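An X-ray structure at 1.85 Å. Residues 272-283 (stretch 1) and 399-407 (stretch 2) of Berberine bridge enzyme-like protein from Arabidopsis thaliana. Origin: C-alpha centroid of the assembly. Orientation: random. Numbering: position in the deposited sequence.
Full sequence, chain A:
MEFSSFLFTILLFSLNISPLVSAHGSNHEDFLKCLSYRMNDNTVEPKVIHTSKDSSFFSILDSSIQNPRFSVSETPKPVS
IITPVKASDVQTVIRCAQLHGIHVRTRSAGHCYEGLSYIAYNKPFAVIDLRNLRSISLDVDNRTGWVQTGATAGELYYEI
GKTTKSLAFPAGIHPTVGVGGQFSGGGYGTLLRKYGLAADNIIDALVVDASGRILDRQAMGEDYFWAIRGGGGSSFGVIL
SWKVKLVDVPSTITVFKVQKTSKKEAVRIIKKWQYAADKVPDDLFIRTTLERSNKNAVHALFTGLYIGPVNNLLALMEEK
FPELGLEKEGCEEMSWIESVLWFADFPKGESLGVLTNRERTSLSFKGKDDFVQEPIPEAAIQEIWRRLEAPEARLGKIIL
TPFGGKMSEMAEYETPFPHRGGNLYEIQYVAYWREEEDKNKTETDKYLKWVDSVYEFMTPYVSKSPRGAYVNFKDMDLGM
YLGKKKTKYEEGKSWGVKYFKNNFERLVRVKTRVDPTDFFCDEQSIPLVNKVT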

# COMPACT_ATOMS: atom_id res chain seq x y z
N LYS A 272 7.67 21.00 16.29
CA LYS A 272 8.09 21.89 15.21
C LYS A 272 7.92 21.24 13.83
O LYS A 272 7.52 21.91 12.88
CB LYS A 272 9.55 22.32 15.43
CG LYS A 272 10.21 22.94 14.21
CD LYS A 272 9.56 24.27 13.83
CE LYS A 272 10.24 24.90 12.61
NZ LYS A 272 11.59 25.44 12.94
N TRP A 273 8.22 19.95 13.73
CA TRP A 273 8.04 19.21 12.47
C TRP A 273 6.59 19.34 11.99
O TRP A 273 6.33 19.48 10.80
CB TRP A 273 8.42 17.74 12.65
CG TRP A 273 8.18 16.82 11.44
CD1 TRP A 273 9.06 16.52 10.44
CD2 TRP A 273 6.98 16.07 11.13
NE1 TRP A 273 8.49 15.64 9.54
CE2 TRP A 273 7.21 15.36 9.94
CE3 TRP A 273 5.72 15.96 11.75
CZ2 TRP A 273 6.25 14.55 9.35
CZ3 TRP A 273 4.76 15.14 11.16
CH2 TRP A 273 5.03 14.45 9.97
N GLN A 274 5.65 19.33 12.92
CA GLN A 274 4.23 19.33 12.59
C GLN A 274 3.79 20.58 11.85
O GLN A 274 2.80 20.56 11.13
CB GLN A 274 3.38 19.19 13.85
CG GLN A 274 3.18 17.77 14.30
CD GLN A 274 2.07 17.68 15.31
OE1 GLN A 274 1.12 16.93 15.14
NE2 GLN A 274 2.18 18.48 16.38
N TYR A 275 4.53 21.67 12.05
CA TYR A 275 4.19 22.93 11.43
C TYR A 275 4.99 23.15 10.14
O TYR A 275 4.55 23.87 9.24
CB TYR A 275 4.42 24.08 12.41
CG TYR A 275 3.48 24.06 13.60
CD1 TYR A 275 3.80 23.35 14.76
CD2 TYR A 275 2.27 24.75 13.57
CE1 TYR A 275 2.95 23.33 15.85
CE2 TYR A 275 1.41 24.73 14.66
CZ TYR A 275 1.74 24.02 15.79
OH TYR A 275 0.88 24.01 16.88
N ALA A 276 6.15 22.50 10.03
CA ALA A 276 7.09 22.74 8.94
C ALA A 276 7.02 21.74 7.79
O ALA A 276 7.21 22.12 6.64
CB ALA A 276 8.52 22.78 9.49
N ALA A 277 6.77 20.46 8.12
CA ALA A 277 7.01 19.33 7.22
C ALA A 277 6.20 19.33 5.93
O ALA A 277 6.71 18.91 4.88
CB ALA A 277 6.77 18.03 7.96
N ASP A 278 4.94 19.79 5.99
CA ASP A 278 4.07 19.82 4.81
C ASP A 278 4.18 21.13 4.02
O ASP A 278 3.55 21.27 2.98
CB ASP A 278 2.61 19.58 5.22
CG ASP A 278 1.93 20.82 5.78
OD1 ASP A 278 2.47 21.42 6.74
OD2 ASP A 278 0.85 21.19 5.26
N LYS A 279 4.99 22.06 4.50
CA LYS A 279 5.09 23.38 3.88
C LYS A 279 6.47 23.65 3.28
O LYS A 279 6.68 24.70 2.67
CB LYS A 279 4.76 24.47 4.89
CG LYS A 279 3.35 24.41 5.47
CD LYS A 279 3.20 25.42 6.61
CE LYS A 279 1.94 25.15 7.42
NZ LYS A 279 1.85 23.72 7.83
N VAL A 280 7.41 22.73 3.46
CA VAL A 280 8.75 22.91 2.90
C VAL A 280 8.68 22.69 1.40
O VAL A 280 7.64 22.27 0.91
CB VAL A 280 9.77 21.94 3.52
CG1 VAL A 280 10.12 22.38 4.94
CG2 VAL A 280 9.26 20.51 3.48
N PRO A 281 9.77 22.99 0.65
CA PRO A 281 9.65 22.79 -0.80
C PRO A 281 9.32 21.34 -1.16
O PRO A 281 9.59 20.44 -0.37
CB PRO A 281 11.03 23.19 -1.33
CG PRO A 281 11.53 24.17 -0.35
CD PRO A 281 11.04 23.67 0.99
N ASP A 282 8.71 21.16 -2.34
CA ASP A 282 8.30 19.85 -2.85
C ASP A 282 9.46 18.88 -2.90
O ASP A 282 9.27 17.67 -2.84
CB ASP A 282 7.70 19.98 -4.25
CG ASP A 282 6.33 20.61 -4.24
OD1 ASP A 282 5.85 21.00 -3.16
OD2 ASP A 282 5.73 20.73 -5.34
N ASP A 283 10.67 19.42 -3.05
CA ASP A 283 11.89 18.62 -3.15
C ASP A 283 12.31 17.95 -1.83
O ASP A 283 13.06 16.99 -1.84
CB ASP A 283 13.05 19.50 -3.67
CG ASP A 283 12.91 19.84 -5.14
OD1 ASP A 283 12.31 19.04 -5.89
OD2 ASP A 283 13.41 20.92 -5.56
N ILE A 399 4.48 5.97 12.54
CA ILE A 399 5.18 6.57 11.42
C ILE A 399 4.43 7.78 10.90
O ILE A 399 3.28 7.67 10.49
CB ILE A 399 5.38 5.55 10.26
CG1 ILE A 399 5.89 4.20 10.79
CG2 ILE A 399 6.36 6.09 9.22
CD1 ILE A 399 5.56 3.02 9.88
N LEU A 400 5.08 8.94 10.90
CA LEU A 400 4.45 10.17 10.45
C LEU A 400 5.00 10.57 9.08
O LEU A 400 6.18 10.89 8.93
CB LEU A 400 4.66 11.30 11.48
CG LEU A 400 3.85 11.29 12.79
CD1 LEU A 400 4.20 10.10 13.67
CD2 LEU A 400 4.08 12.57 13.55
N THR A 401 4.11 10.55 8.09
CA THR A 401 4.46 10.80 6.70
C THR A 401 3.87 12.13 6.21
O THR A 401 2.66 12.28 6.15
CB THR A 401 3.95 9.65 5.81
OG1 THR A 401 4.62 8.46 6.21
CG2 THR A 401 4.25 9.91 4.35
N PRO A 402 4.75 13.08 5.85
CA PRO A 402 4.27 14.43 5.51
C PRO A 402 3.54 14.49 4.17
O PRO A 402 4.01 13.95 3.17
CB PRO A 402 5.56 15.25 5.48
CG PRO A 402 6.58 14.26 4.97
CD PRO A 402 6.18 12.92 5.56
N PHE A 403 2.38 15.14 4.15
CA PHE A 403 1.71 15.45 2.89
C PHE A 403 2.08 16.89 2.45
O PHE A 403 3.24 17.29 2.58
CB PHE A 403 0.19 15.26 3.01
CG PHE A 403 -0.24 13.82 2.96
CD1 PHE A 403 0.63 12.80 3.35
CD2 PHE A 403 -1.50 13.47 2.51
CE1 PHE A 403 0.25 11.45 3.29
CE2 PHE A 403 -1.91 12.13 2.45
CZ PHE A 403 -1.03 11.11 2.84
N GLY A 404 1.13 17.66 1.95
CA GLY A 404 1.49 18.96 1.40
C GLY A 404 2.22 18.76 0.09
O GLY A 404 2.28 17.66 -0.44
N GLY A 405 2.78 19.83 -0.47
CA GLY A 405 3.36 19.73 -1.80
C GLY A 405 2.33 19.29 -2.83
O GLY A 405 1.20 19.79 -2.85
N LYS A 406 2.70 18.34 -3.69
CA LYS A 406 1.80 17.90 -4.75
C LYS A 406 0.51 17.34 -4.14
O LYS A 406 -0.57 17.40 -4.76
CB LYS A 406 2.48 16.86 -5.65
CG LYS A 406 1.71 16.53 -6.93
CD LYS A 406 1.99 17.55 -8.05
CE LYS A 406 1.05 17.34 -9.23
NZ LYS A 406 1.54 17.95 -10.49
N MET A 407 0.62 16.84 -2.91
CA MET A 407 -0.52 16.20 -2.25
C MET A 407 -1.62 17.20 -1.88
O MET A 407 -2.77 16.81 -1.77
CB MET A 407 -0.07 15.42 -1.02
CG MET A 407 0.80 14.20 -1.36
SD MET A 407 -0.05 12.98 -2.40
CE MET A 407 -1.22 12.28 -1.24
O HOH W 1 2.51 22.26 0.88

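No direct hydrogen bond joins the two stretches; apolar packing, CA-H...O contacts and one water do the work, burying 383 Å² in total. The helix carrying Trp-273 runs at 27° to strand 399-402, with 10.1 Å between axes at closest approach. Trp-273 reaches across this space: its CA-to-CB bond points toward the strand, and chi1 of 176° (t) places the ring beyond it, so that CH2 lies 3.5 Å from Leu-400 CB while CZ2 lies 4.0 Å from Pro-402 CB. The ring meets both obliquely, and its NE1 is satisfied elsewhere in the structure. One turn on, the backbones are closer, and the methyl of Ala-277 packs in the narrower space, its CB 3.9 Å from Pro-402 CB.

At Asp-278 the contact passes to main chain. Its CA approaches Phe-403 O at 3.5 Å, and its O receives Gly-404 CA at 3.5 Å, with 160° at the hydrogen. An ideal CB on Gly-404 would sit 2.0 Å from Asp-278 O, and its phi of 72° also favours glycine. Asp-278 O and Gly-405 N, 3.8 Å apart, are bridged by water 1, which donates to Asp-278 O (2.5 Å) and accepts from Gly-405 N (2.8 Å). Asp-278 OD1 instead forms a salt bridge with Lys-279 NZ (2.6 Å). Finally, Asp-282 OD1 reaches 3.1 Å from Gly-405 CA, where an ideal CB would clash.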